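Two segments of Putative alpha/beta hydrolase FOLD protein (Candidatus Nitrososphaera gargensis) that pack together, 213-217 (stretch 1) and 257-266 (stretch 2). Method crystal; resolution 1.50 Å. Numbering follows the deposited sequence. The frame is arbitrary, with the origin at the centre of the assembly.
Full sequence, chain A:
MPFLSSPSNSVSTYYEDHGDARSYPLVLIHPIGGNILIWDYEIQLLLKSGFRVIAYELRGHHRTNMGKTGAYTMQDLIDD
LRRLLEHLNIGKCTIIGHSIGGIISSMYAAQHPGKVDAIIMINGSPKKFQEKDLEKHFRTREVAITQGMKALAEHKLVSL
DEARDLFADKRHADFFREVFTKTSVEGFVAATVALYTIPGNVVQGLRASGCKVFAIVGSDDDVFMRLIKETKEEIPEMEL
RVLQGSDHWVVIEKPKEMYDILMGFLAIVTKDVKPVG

Stretch 1 213-217: VFAIV
Stretch 2 257-266: EMYDILMGFL

Residues 213-217 form a β-strand and residues 257-266 an α-helix of the same chain. Both elements extend beyond these limits. The helix packs antiparallel to the strand, with 178° between their N-to-C directions and 10.0 Å between axes at closest approach. Strand phi runs from -114° to -142° and psi from 121° to 149°; helical values cluster near -63/-40. In register, Phe-214 CA lies 7.5 Å from Phe-265 CA, and Ile-216 CA lies 7.6 Å from Met-258 CA. The contact buries 320 Å² in total.

Within the two stretches, the backbone hydrogen bonds are those of the helix. They run i to i-4, from Ile-261 N to Glu-257 O (3.0 Å) through Leu-266 N to Leu-262 O (3.0 Å). No hydrogen bond crosses the contact, which is held by apolar packing.

Strand alternation sets the pattern. Phe-214 and Ile-216 point toward the helix, and Ala-215 points away. On the helix, Ile-261 and Phe-265, one turn apart, point toward the strand; Met-258 and Leu-262 point sideways.

The aromatic pair is Phe-214 (chi1 m, chi2 91°) and Phe-265 (chi1 m, chi2 -13°). Their rings are oblique, with centroids 4.4 Å apart and planes at 31°. Phe-214 CD2 approaches Phe-265 CG to 3.4 Å. Two reciprocal CH-pi contacts accompany the pair: Phe-214 CB is 4.0 Å from the Phe-265 ring centroid, and Phe-265 CB is 4.1 Å from the Phe-214 ring centroid. Each CB sits over a face of the other ring. Ala-215 O lies at the Phe-265 ring edge, 4.2 Å from CZ.

Ile-216 (m, t) makes the remaining apolar side-chain contacts. Ile-216 CG1 is 3.6 Å from Phe-265 CE2. Ile-216 CD1 is 3.8 Å from Ile-261 CG2 (Ile-261 m, t) and 4.4 Å from Met-258 CG (Met-258 t, t, p).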

# COMPACT_ATOMS: atom_id res chain seq x y z
N VAL A 213 -1.59 -27.92 2.75
CA VAL A 213 -0.87 -26.88 2.07
C VAL A 213 -0.01 -27.54 1.01
O VAL A 213 0.80 -28.40 1.32
CB VAL A 213 -0.01 -26.04 2.98
CG1 VAL A 213 0.64 -24.92 2.18
CG2 VAL A 213 -0.84 -25.43 4.12
N PHE A 214 -0.17 -27.14 -0.21
CA PHE A 214 0.61 -27.59 -1.31
C PHE A 214 1.21 -26.38 -2.03
O PHE A 214 0.62 -25.32 -2.08
CB PHE A 214 -0.22 -28.36 -2.32
CG PHE A 214 -0.95 -29.56 -1.79
CD1 PHE A 214 -2.24 -29.48 -1.29
CD2 PHE A 214 -0.36 -30.80 -1.89
CE1 PHE A 214 -2.89 -30.63 -0.86
CE2 PHE A 214 -1.01 -31.93 -1.44
CZ PHE A 214 -2.26 -31.86 -0.94
N ALA A 215 2.37 -26.54 -2.62
CA ALA A 215 3.01 -25.50 -3.41
C ALA A 215 3.71 -26.11 -4.61
O ALA A 215 4.34 -27.18 -4.54
CB ALA A 215 3.98 -24.69 -2.61
N ILE A 216 3.57 -25.46 -5.73
CA ILE A 216 4.31 -25.73 -6.99
C ILE A 216 5.10 -24.49 -7.33
O ILE A 216 4.48 -23.43 -7.47
CB ILE A 216 3.35 -26.09 -8.11
CG1 ILE A 216 2.40 -27.22 -7.68
CG2 ILE A 216 4.14 -26.45 -9.37
CD1 ILE A 216 1.31 -27.62 -8.66
N VAL A 217 6.43 -24.57 -7.44
CA VAL A 217 7.25 -23.42 -7.67
C VAL A 217 8.20 -23.69 -8.82
O VAL A 217 8.74 -24.79 -8.90
CB VAL A 217 8.00 -23.00 -6.39
CG1 VAL A 217 8.96 -24.02 -5.89
CG2 VAL A 217 8.76 -21.70 -6.59
N GLU A 257 4.14 -31.19 -16.76
CA GLU A 257 4.45 -31.68 -15.45
C GLU A 257 3.64 -30.94 -14.36
O GLU A 257 3.29 -31.50 -13.36
CB GLU A 257 5.94 -31.55 -15.10
CG GLU A 257 6.31 -32.30 -13.86
CD GLU A 257 7.76 -32.17 -13.44
OE1 GLU A 257 8.46 -31.31 -14.00
OE2 GLU A 257 8.11 -32.93 -12.49
N MET A 258 3.31 -29.67 -14.61
CA MET A 258 2.55 -28.96 -13.59
C MET A 258 1.21 -29.63 -13.36
O MET A 258 0.69 -29.66 -12.24
CB MET A 258 2.32 -27.51 -13.98
CG MET A 258 1.53 -26.68 -12.98
SD MET A 258 1.73 -24.91 -13.22
CE MET A 258 0.92 -24.71 -14.73
N TYR A 259 0.64 -30.15 -14.44
CA TYR A 259 -0.71 -30.76 -14.31
C TYR A 259 -0.67 -32.14 -13.72
O TYR A 259 -1.59 -32.52 -13.04
CB TYR A 259 -1.52 -30.67 -15.62
CG TYR A 259 -1.54 -29.23 -16.09
CD1 TYR A 259 -2.29 -28.31 -15.43
CD2 TYR A 259 -0.68 -28.79 -17.09
CE1 TYR A 259 -2.26 -26.98 -15.78
CE2 TYR A 259 -0.65 -27.47 -17.47
CZ TYR A 259 -1.42 -26.56 -16.79
OH TYR A 259 -1.39 -25.21 -17.11
N ASP A 260 0.38 -32.88 -14.03
CA ASP A 260 0.61 -34.16 -13.40
C ASP A 260 0.67 -33.93 -11.91
O ASP A 260 0.01 -34.60 -11.16
CB ASP A 260 1.91 -34.75 -13.93
CG ASP A 260 1.83 -35.14 -15.43
OD1 ASP A 260 0.73 -35.27 -16.00
OD2 ASP A 260 2.92 -35.25 -15.99
N ILE A 261 1.43 -32.92 -11.48
CA ILE A 261 1.55 -32.63 -10.06
C ILE A 261 0.21 -32.16 -9.45
O ILE A 261 -0.24 -32.67 -8.44
CB ILE A 261 2.64 -31.59 -9.82
CG1 ILE A 261 4.01 -32.21 -10.15
CG2 ILE A 261 2.63 -31.13 -8.38
CD1 ILE A 261 5.09 -31.18 -10.27
N LEU A 262 -0.42 -31.21 -10.12
CA LEU A 262 -1.70 -30.70 -9.65
C LEU A 262 -2.74 -31.80 -9.47
O LEU A 262 -3.42 -31.83 -8.43
CB LEU A 262 -2.18 -29.66 -10.66
CG LEU A 262 -3.55 -29.03 -10.32
CD1 LEU A 262 -3.41 -28.19 -9.08
CD2 LEU A 262 -4.13 -28.20 -11.47
N MET A 263 -2.87 -32.68 -10.48
CA MET A 263 -3.92 -33.69 -10.35
C MET A 263 -3.60 -34.71 -9.25
O MET A 263 -4.49 -35.19 -8.54
CB MET A 263 -4.22 -34.35 -11.70
CG MET A 263 -4.63 -33.37 -12.78
SD MET A 263 -5.88 -32.12 -12.34
CE MET A 263 -7.22 -33.22 -11.94
N GLY A 264 -2.32 -34.97 -9.03
CA GLY A 264 -1.88 -35.72 -7.92
C GLY A 264 -2.30 -35.16 -6.57
O GLY A 264 -2.80 -35.83 -5.67
N PHE A 265 -2.06 -33.86 -6.42
CA PHE A 265 -2.48 -33.21 -5.20
C PHE A 265 -3.99 -33.27 -5.02
O PHE A 265 -4.49 -33.48 -3.92
CB PHE A 265 -2.08 -31.71 -5.27
CG PHE A 265 -0.60 -31.39 -5.20
CD1 PHE A 265 0.38 -32.33 -4.81
CD2 PHE A 265 -0.17 -30.10 -5.48
CE1 PHE A 265 1.69 -31.95 -4.75
CE2 PHE A 265 1.12 -29.72 -5.37
CZ PHE A 265 2.04 -30.63 -4.99
N LEU A 266 -4.76 -33.02 -6.08
CA LEU A 266 -6.19 -33.02 -5.98
C LEU A 266 -6.71 -34.43 -5.65
O LEU A 266 -7.71 -34.54 -4.98
CB LEU A 266 -6.82 -32.51 -7.27
CG LEU A 266 -6.57 -30.99 -7.49
CD1 LEU A 266 -7.08 -30.57 -8.82
CD2 LEU A 266 -7.28 -30.20 -6.42